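Side-chain contacts in putative isohexenylglutaconyl-CoA hydratase (PDB 4ZU2), which probably hydrates isohexenylglutaconyl-CoA in the breakdown of acyclic terpenes such as citronellate, as a member of the crotonase family: residues R206-A211 with G244-E249; E38-L43 with L95-A100. All coordinates share one frame; numbering follows the deposited sequence.

Interaction 1: R206-A211 with G244-E249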
ATOM      1  N   ARG A 206     -20.897  -4.988 -17.886  1.00 27.27           N
ATOM      2  CA  ARG A 206     -21.053  -6.371 -17.454  1.00 28.01           C
ATOM      3  C   ARG A 206     -21.538  -6.414 -15.997  1.00 34.20           C
ATOM      4  O   ARG A 206     -22.185  -7.363 -15.579  1.00 36.64           O
ATOM      5  CB  ARG A 206     -19.708  -7.137 -17.457  1.00 32.72           C
ATOM      6  CG  ARG A 206     -18.868  -7.159 -18.705  1.00 37.54           C
ATOM      7  CD  ARG A 206     -19.657  -7.672 -19.871  1.00 49.21           C
ATOM      8  NE  ARG A 206     -18.881  -7.655 -21.112  1.00 55.35           N
ATOM      9  CZ  ARG A 206     -18.927  -6.683 -22.031  1.00 55.46           C
ATOM     10  NH1 ARG A 206     -19.736  -5.615 -21.866  1.00 52.71           N
ATOM     11  NH2 ARG A 206     -18.159  -6.782 -23.126  1.00 50.70           N
ATOM     12  N   CYS A 207     -21.200  -5.372 -15.236  1.00 34.21           N
ATOM     13  CA  CYS A 207     -21.284  -5.371 -13.781  1.00 32.73           C
ATOM     14  C   CYS A 207     -22.544  -4.688 -13.276  1.00 30.49           C
ATOM     15  O   CYS A 207     -22.866  -3.564 -13.675  1.00 30.26           O
ATOM     16  CB  CYS A 207     -20.024  -4.696 -13.205  1.00 31.46           C
ATOM     17  SG  CYS A 207     -18.452  -5.559 -13.629  1.00 22.12           S
ATOM     18  N   ALA A 208     -23.278  -5.372 -12.404  1.00 26.58           N
ATOM     19  CA  ALA A 208     -24.545  -4.821 -11.867  1.00 25.91           C
ATOM     20  C   ALA A 208     -24.320  -3.598 -10.958  1.00 31.27           C
ATOM     21  O   ALA A 208     -23.307  -3.511 -10.252  1.00 36.16           O
ATOM     22  CB  ALA A 208     -25.315  -5.912 -11.088  1.00 22.87           C
ATOM     23  N   PRO A 209     -25.270  -2.662 -10.946  1.00 29.18           N
ATOM     24  CA  PRO A 209     -25.084  -1.429 -10.175  1.00 29.87           C
ATOM     25  C   PRO A 209     -25.265  -1.520  -8.641  1.00 29.92           C
ATOM     26  O   PRO A 209     -24.540  -0.870  -7.899  1.00 26.32           O
ATOM     27  CB  PRO A 209     -26.118  -0.473 -10.784  1.00 25.05           C
ATOM     28  CG  PRO A 209     -27.088  -1.332 -11.525  1.00 22.41           C
ATOM     29  CD  PRO A 209     -26.324  -2.527 -11.970  1.00 28.10           C
ATOM     30  N   ASN A 210     -26.224  -2.282  -8.157  1.00 31.55           N
ATOM     31  CA  ASN A 210     -26.316  -2.464  -6.717  1.00 29.61           C
ATOM     32  C   ASN A 210     -25.169  -3.313  -6.186  1.00 28.38           C
ATOM     33  O   ASN A 210     -24.681  -3.053  -5.087  1.00 33.53           O
ATOM     34  CB  ASN A 210     -27.657  -3.034  -6.303  1.00 27.59           C
ATOM     35  CG  ASN A 210     -28.794  -2.145  -6.691  1.00 28.24           C
ATOM     36  OD1 ASN A 210     -29.178  -1.236  -5.951  1.00 34.26           O
ATOM     37  ND2 ASN A 210     -29.328  -2.376  -7.870  1.00 29.80           N
ATOM     38  N   ALA A 211     -24.705  -4.279  -6.975  1.00 23.48           N
ATOM     39  CA  ALA A 211     -23.567  -5.106  -6.572  1.00 20.84           C
ATOM     40  C   ALA A 211     -22.325  -4.268  -6.473  1.00 25.29           C
ATOM     41  O   ALA A 211     -21.587  -4.378  -5.492  1.00 29.45           O
ATOM     42  CB  ALA A 211     -23.309  -6.294  -7.573  1.00 22.45           C
ATOM     43  N   GLY A 244     -31.326 -11.061  -3.901  1.00 31.87           N
ATOM     44  CA  GLY A 244     -31.996  -9.867  -4.368  1.00 28.98           C
ATOM     45  C   GLY A 244     -32.230  -9.949  -5.864  1.00 35.38           C
ATOM     46  O   GLY A 244     -31.745 -10.866  -6.555  1.00 30.07           O
ATOM     47  N   ALA A 245     -32.978  -8.985  -6.388  1.00 38.19           N
ATOM     48  CA  ALA A 245     -33.428  -9.086  -7.763  1.00 43.39           C
ATOM     49  C   ALA A 245     -32.324  -8.557  -8.642  1.00 49.39           C
ATOM     50  O   ALA A 245     -32.525  -7.578  -9.334  1.00 55.96           O
ATOM     51  CB  ALA A 245     -34.727  -8.293  -7.971  1.00 43.58           C
ATOM     52  N   GLU A 246     -31.152  -9.190  -8.575  1.00 47.10           N
ATOM     53  CA  GLU A 246     -29.961  -8.760  -9.306  1.00 40.78           C
ATOM     54  C   GLU A 246     -28.968  -9.925  -9.253  1.00 33.74           C
ATOM     55  O   GLU A 246     -28.402 -10.352 -10.270  1.00 30.73           O
ATOM     56  CB  GLU A 246     -29.367  -7.463  -8.704  1.00 46.57           C
ATOM     57  CG  GLU A 246     -28.490  -6.662  -9.682  1.00 47.27           C
ATOM     58  CD  GLU A 246     -27.797  -5.427  -9.065  1.00 46.83           C
ATOM     59  OE1 GLU A 246     -27.021  -5.589  -8.104  1.00 47.26           O
ATOM     60  OE2 GLU A 246     -27.975  -4.300  -9.588  1.00 42.37           O
ATOM     61  N   GLY A 247     -28.777 -10.455  -8.054  1.00 28.68           N
ATOM     62  CA  GLY A 247     -27.942 -11.615  -7.869  1.00 30.99           C
ATOM     63  C   GLY A 247     -28.650 -12.846  -8.415  1.00 31.77           C
ATOM     64  O   GLY A 247     -28.022 -13.758  -8.950  1.00 34.52           O
ATOM     65  N   SER A 248     -29.966 -12.868  -8.301  1.00 32.71           N
ATOM     66  CA  SER A 248     -30.737 -13.936  -8.915  1.00 38.27           C
ATOM     67  C   SER A 248     -30.734 -13.831 -10.474  1.00 42.97           C
ATOM     68  O   SER A 248     -30.385 -14.804 -11.124  1.00 39.68           O
ATOM     69  CB  SER A 248     -32.142 -13.972  -8.330  1.00 40.77           C
ATOM     70  OG  SER A 248     -32.935 -12.942  -8.868  1.00 45.21           O
ATOM     71  N   GLU A 249     -31.070 -12.672 -11.066  1.00 40.85           N
ATOM     72  CA  GLU A 249     -30.868 -12.460 -12.534  1.00 39.19           C
ATOM     73  C   GLU A 249     -29.450 -12.748 -12.998  1.00 39.53           C
ATOM     74  O   GLU A 249     -29.228 -13.349 -14.047  1.00 43.19           O
ATOM     75  CB  GLU A 249     -31.202 -11.041 -12.959  1.00 36.77           C
ATOM     76  CG  GLU A 249     -30.658 -10.610 -14.326  1.00 36.43           C
ATOM     77  CD  GLU A 249     -31.300 -11.314 -15.519  1.00 36.95           C
ATOM     78  OE1 GLU A 249     -32.382 -11.898 -15.353  1.00 36.45           O
ATOM     79  OE2 GLU A 249     -30.727 -11.251 -16.635  1.00 35.49           O
TER

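Interaction 2: E38-L43 with L95-A100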
ATOM      1  N   GLU A  38     -20.883  22.854  -7.530  1.00 20.33           N
ATOM      2  CA  GLU A  38     -21.642  22.208  -8.573  1.00 23.15           C
ATOM      3  C   GLU A  38     -21.329  20.716  -8.621  1.00 20.78           C
ATOM      4  O   GLU A  38     -22.205  19.917  -8.920  1.00 24.41           O
ATOM      5  CB  GLU A  38     -21.443  22.902  -9.951  1.00 11.57           C
ATOM      6  CG  GLU A  38     -22.062  24.330  -9.970  1.00 33.31           C
ATOM      7  CD  GLU A  38     -21.857  25.088 -11.294  1.00 30.32           C
ATOM      8  OE1 GLU A  38     -20.969  24.689 -12.075  1.00 31.49           O
ATOM      9  OE2 GLU A  38     -22.571  26.094 -11.536  1.00 28.26           O
ATOM     10  N   LEU A  39     -20.082  20.353  -8.347  1.00 15.70           N
ATOM     11  CA  LEU A  39     -19.680  18.964  -8.455  1.00 20.96           C
ATOM     12  C   LEU A  39     -20.361  18.169  -7.368  1.00 22.01           C
ATOM     13  O   LEU A  39     -20.746  17.020  -7.578  1.00 17.15           O
ATOM     14  CB  LEU A  39     -18.199  18.817  -8.280  1.00 18.88           C
ATOM     15  CG  LEU A  39     -17.379  19.185  -9.486  1.00 24.22           C
ATOM     16  CD1 LEU A  39     -15.928  19.457  -9.029  1.00 30.58           C
ATOM     17  CD2 LEU A  39     -17.411  18.136 -10.553  1.00 20.55           C
ATOM     18  N   ARG A  40     -20.512  18.824  -6.218  1.00 23.38           N
ATOM     19  CA  ARG A  40     -21.096  18.205  -5.047  1.00 25.61           C
ATOM     20  C   ARG A  40     -22.569  18.011  -5.276  1.00 26.71           C
ATOM     21  O   ARG A  40     -23.151  17.001  -4.844  1.00 28.46           O
ATOM     22  CB  ARG A  40     -20.850  19.064  -3.790  1.00 24.10           C
ATOM     23  CG  ARG A  40     -19.419  19.030  -3.336  1.00 20.10           C
ATOM     24  CD  ARG A  40     -19.211  19.790  -2.050  1.00 15.25           C
ATOM     25  NE  ARG A  40     -19.786  19.070  -0.920  1.00 16.14           N
ATOM     26  CZ  ARG A  40     -20.060  19.629   0.253  1.00 12.97           C
ATOM     27  NH1 ARG A  40     -19.821  20.891   0.422  1.00  9.31           N
ATOM     28  NH2 ARG A  40     -20.600  18.941   1.243  1.00 17.20           N
ATOM     29  N   ALA A  41     -23.168  18.986  -5.951  1.00 23.89           N
ATOM     30  CA  ALA A  41     -24.605  18.948  -6.245  1.00 18.20           C
ATOM     31  C   ALA A  41     -24.938  17.849  -7.217  1.00 17.92           C
ATOM     32  O   ALA A  41     -25.947  17.175  -7.061  1.00 26.86           O
ATOM     33  CB  ALA A  41     -25.086  20.306  -6.814  1.00 20.59           C
ATOM     34  N   VAL A  42     -24.108  17.702  -8.249  1.00 21.30           N
ATOM     35  CA  VAL A  42     -24.251  16.638  -9.225  1.00 24.08           C
ATOM     36  C   VAL A  42     -24.059  15.251  -8.587  1.00 25.59           C
ATOM     37  O   VAL A  42     -24.815  14.329  -8.866  1.00 23.46           O
ATOM     38  CB  VAL A  42     -23.259  16.820 -10.410  1.00 29.01           C
ATOM     39  CG1 VAL A  42     -23.189  15.565 -11.259  1.00 25.79           C
ATOM     40  CG2 VAL A  42     -23.656  18.001 -11.286  1.00 26.30           C
ATOM     41  N   LEU A  43     -23.064  15.105  -7.718  1.00 29.32           N
ATOM     42  CA  LEU A  43     -22.800  13.810  -7.106  1.00 23.87           C
ATOM     43  C   LEU A  43     -23.973  13.399  -6.220  1.00 24.92           C
ATOM     44  O   LEU A  43     -24.305  12.215  -6.153  1.00 21.51           O
ATOM     45  CB  LEU A  43     -21.470  13.817  -6.334  1.00 25.22           C
ATOM     46  CG  LEU A  43     -20.195  13.881  -7.211  1.00 25.36           C
ATOM     47  CD1 LEU A  43     -18.924  14.144  -6.394  1.00 23.86           C
ATOM     48  CD2 LEU A  43     -20.008  12.652  -8.018  1.00 25.07           C
ATOM     49  N   LEU A  95     -14.133  15.478  -1.979  1.00 17.15           N
ATOM     50  CA  LEU A  95     -13.285  14.319  -2.204  1.00 16.73           C
ATOM     51  C   LEU A  95     -13.898  13.119  -1.513  1.00 16.54           C
ATOM     52  O   LEU A  95     -13.839  11.996  -2.017  1.00 11.83           O
ATOM     53  CB  LEU A  95     -11.836  14.550  -1.706  1.00 15.85           C
ATOM     54  CG  LEU A  95     -10.974  15.665  -2.325  1.00 21.08           C
ATOM     55  CD1 LEU A  95      -9.600  15.823  -1.586  1.00 19.05           C
ATOM     56  CD2 LEU A  95     -10.761  15.478  -3.827  1.00 20.24           C
ATOM     57  N   GLU A  96     -14.537  13.373  -0.382  1.00 15.44           N
ATOM     58  CA  GLU A  96     -15.143  12.298   0.384  1.00 18.75           C
ATOM     59  C   GLU A  96     -16.291  11.694  -0.388  1.00 20.41           C
ATOM     60  O   GLU A  96     -16.431  10.466  -0.438  1.00 17.23           O
ATOM     61  CB  GLU A  96     -15.689  12.787   1.730  1.00 15.31           C
ATOM     62  CG  GLU A  96     -14.643  13.038   2.756  1.00 18.65           C
ATOM     63  CD  GLU A  96     -15.237  13.367   4.138  1.00 19.94           C
ATOM     64  OE1 GLU A  96     -15.222  12.441   4.997  1.00 10.93           O
ATOM     65  OE2 GLU A  96     -15.683  14.546   4.352  1.00 16.48           O
ATOM     66  N   GLU A  97     -17.117  12.572  -0.952  1.00 17.50           N
ATOM     67  CA  GLU A  97     -18.339  12.177  -1.641  1.00 13.68           C
ATOM     68  C   GLU A  97     -18.089  11.667  -3.069  1.00 22.36           C
ATOM     69  O   GLU A  97     -18.917  10.937  -3.631  1.00 18.39           O
ATOM     70  CB  GLU A  97     -19.349  13.313  -1.627  1.00 12.03           C
ATOM     71  CG  GLU A  97     -19.732  13.853  -0.213  1.00 25.63           C
ATOM     72  CD  GLU A  97     -20.131  15.371  -0.193  1.00 24.01           C
ATOM     73  OE1 GLU A  97     -20.257  15.997  -1.251  1.00 27.17           O
ATOM     74  OE2 GLU A  97     -20.337  15.937   0.888  1.00 24.23           O
ATOM     75  N   ALA A  98     -16.952  12.033  -3.650  1.00 19.83           N
ATOM     76  CA  ALA A  98     -16.599  11.479  -4.935  1.00 22.72           C
ATOM     77  C   ALA A  98     -16.040  10.056  -4.697  1.00 22.12           C
ATOM     78  O   ALA A  98     -16.508   9.091  -5.302  1.00 21.02           O
ATOM     79  CB  ALA A  98     -15.591  12.365  -5.643  1.00 19.88           C
ATOM     80  N   GLN A  99     -15.045   9.961  -3.812  1.00 22.19           N
ATOM     81  CA  GLN A  99     -14.447   8.698  -3.364  1.00 22.13           C
ATOM     82  C   GLN A  99     -15.514   7.662  -3.031  1.00 15.73           C
ATOM     83  O   GLN A  99     -15.392   6.474  -3.372  1.00 15.95           O
ATOM     84  CB  GLN A  99     -13.570   8.925  -2.119  1.00 22.94           C
ATOM     85  CG  GLN A  99     -12.879   7.645  -1.522  1.00 10.27           C
ATOM     86  CD  GLN A  99     -11.541   7.355  -2.152  1.00 21.26           C
ATOM     87  OE1 GLN A  99     -11.377   7.471  -3.361  1.00 22.54           O
ATOM     88  NE2 GLN A  99     -10.548   7.048  -1.321  1.00 20.90           N
ATOM     89  N   ALA A 100     -16.570   8.119  -2.389  1.00 14.96           N
ATOM     90  CA  ALA A 100     -17.581   7.209  -1.875  1.00 19.28           C
ATOM     91  C   ALA A 100     -18.791   7.102  -2.785  1.00 21.01           C
ATOM     92  O   ALA A 100     -19.771   6.477  -2.416  1.00 21.93           O
ATOM     93  CB  ALA A 100     -17.992   7.627  -0.428  1.00 11.45           C
TER
HETATM   94  O   HOH W   1     -22.183  15.377  -2.984  1.00 17.83           O

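Interaction 1: R206-A211 with G244-E249
Glu246 OE2 accepts two hydrogen bonds from a single residue, Asn210. The side-chain amide ND2 of Asn210 reaches Glu246 OE2 at 2.9 Å with a nearly straight N-H...O angle of 167°, and the backbone N of Asn210 lies 3.0 Å from the same Glu246 OE2. The two donors use different parts of the oxygen: the backbone N-H meets its syn lone pair, whereas ND2 descends on OE2 from above the carboxylate plane, 57° out of it, although OE2 itself stays close to the plane of the amide. The other oxygen, Glu246 OE1, takes a weak, strongly bent bond from Ala211 N at 2.9 Å, so both carboxylate oxygens have backbone donors from the first turn of helix 209-221. The Glu246 carboxylate thus takes N-H groups just after the N-cap residue Ala208, and its negative charge at the helix N-terminus would be expected to be stabilised by the helix dipole. Glu246 is itself the N-cap residue of helix 247-255, which makes the contact a junction between the starts of two helices in the C-terminal helical part of this crotonase-like chain. The glutamate reaches across because CG is anti to the backbone N (chi1 -158°) and the chain stays extended beyond it. Ala208 and Pro209 add van der Waals contacts to the glutamate side chain: Ala208 CB lies 3.6 Å from Glu246 CG, and Pro209 CD comes within 3.4 Å of Glu246 OE2. Trp262 touches both Ala208 and Glu246. Gly143 of the second subunit, another copy of the protein, packs on Ala208 and Ala211, placing this helix start at a subunit interface.

Interaction 2: E38-L43 with L95-A100
A bidentate salt bridge together with a small apolar contact joins helices 33-47 and 81-99 of the crotonase fold. The short helical segments run roughly parallel, with their axes 10.0 Å apart and 33° between their directions, and the CA atoms come nearest at Leu43 and Ala98. Arg40 grips Glu97 side-on: Arg40 NE bonds Glu97 OE1 at 3.1 Å in an almost linear N-H...O arrangement (176°), while Arg40 NH2 meets Glu97 OE2 at 3.0 Å. OE1 lies in the guanidinium plane at its edge, and OE2 is tilted slightly from it. The match is not fully coplanar, since the guanidinium and carboxylate planes are 33° apart; NH2 uses the syn lone pair of OE2, but NE approaches OE1 on the syn side from somewhat outside the carboxylate plane. A bend at chi3 in the arginine chain brings the NE edge up to the glutamate, whose own chain is extended beyond CG. A water donates to OE1 of Glu97 at 2.7 Å and also to the backbone O of Arg40, adding a second link between the same two residues. Beside this polar pair, Leu43 CD1 rests against Ala98, 3.9 Å from its CB, and the same leucine also packs on Leu94. Ala90 and Ser93, earlier on helix 81-99, touch the Arg40 side chain. With one nitrogen engaged by each carboxylate oxygen, the guanidinium should be restrained in rotation, and the pairing of opposite charges probably keeps both groups ionised, with the water sharing in the solvation of OE1.

The two contacts follow one another along the chain: interaction 2 closes at Ala100 before interaction 1 opens at Arg206. Their centres are about 24 Å apart, their nearest atoms about 10 Å, and they do not touch. Interaction 2 lies nearer the middle of the chain, about 9 Å from its centre, where helix 33-47 also packs on strand 17-22 of the six-stranded sheet. Interaction 1 is about 23 Å from that centre, among the C-terminal helices, and shares no helix with interaction 2. One therefore joins two helices near the middle of the chain, the other the starts of helices 209-221 and 247-255, and both have neighbours in other subunits of the three-chain assembly.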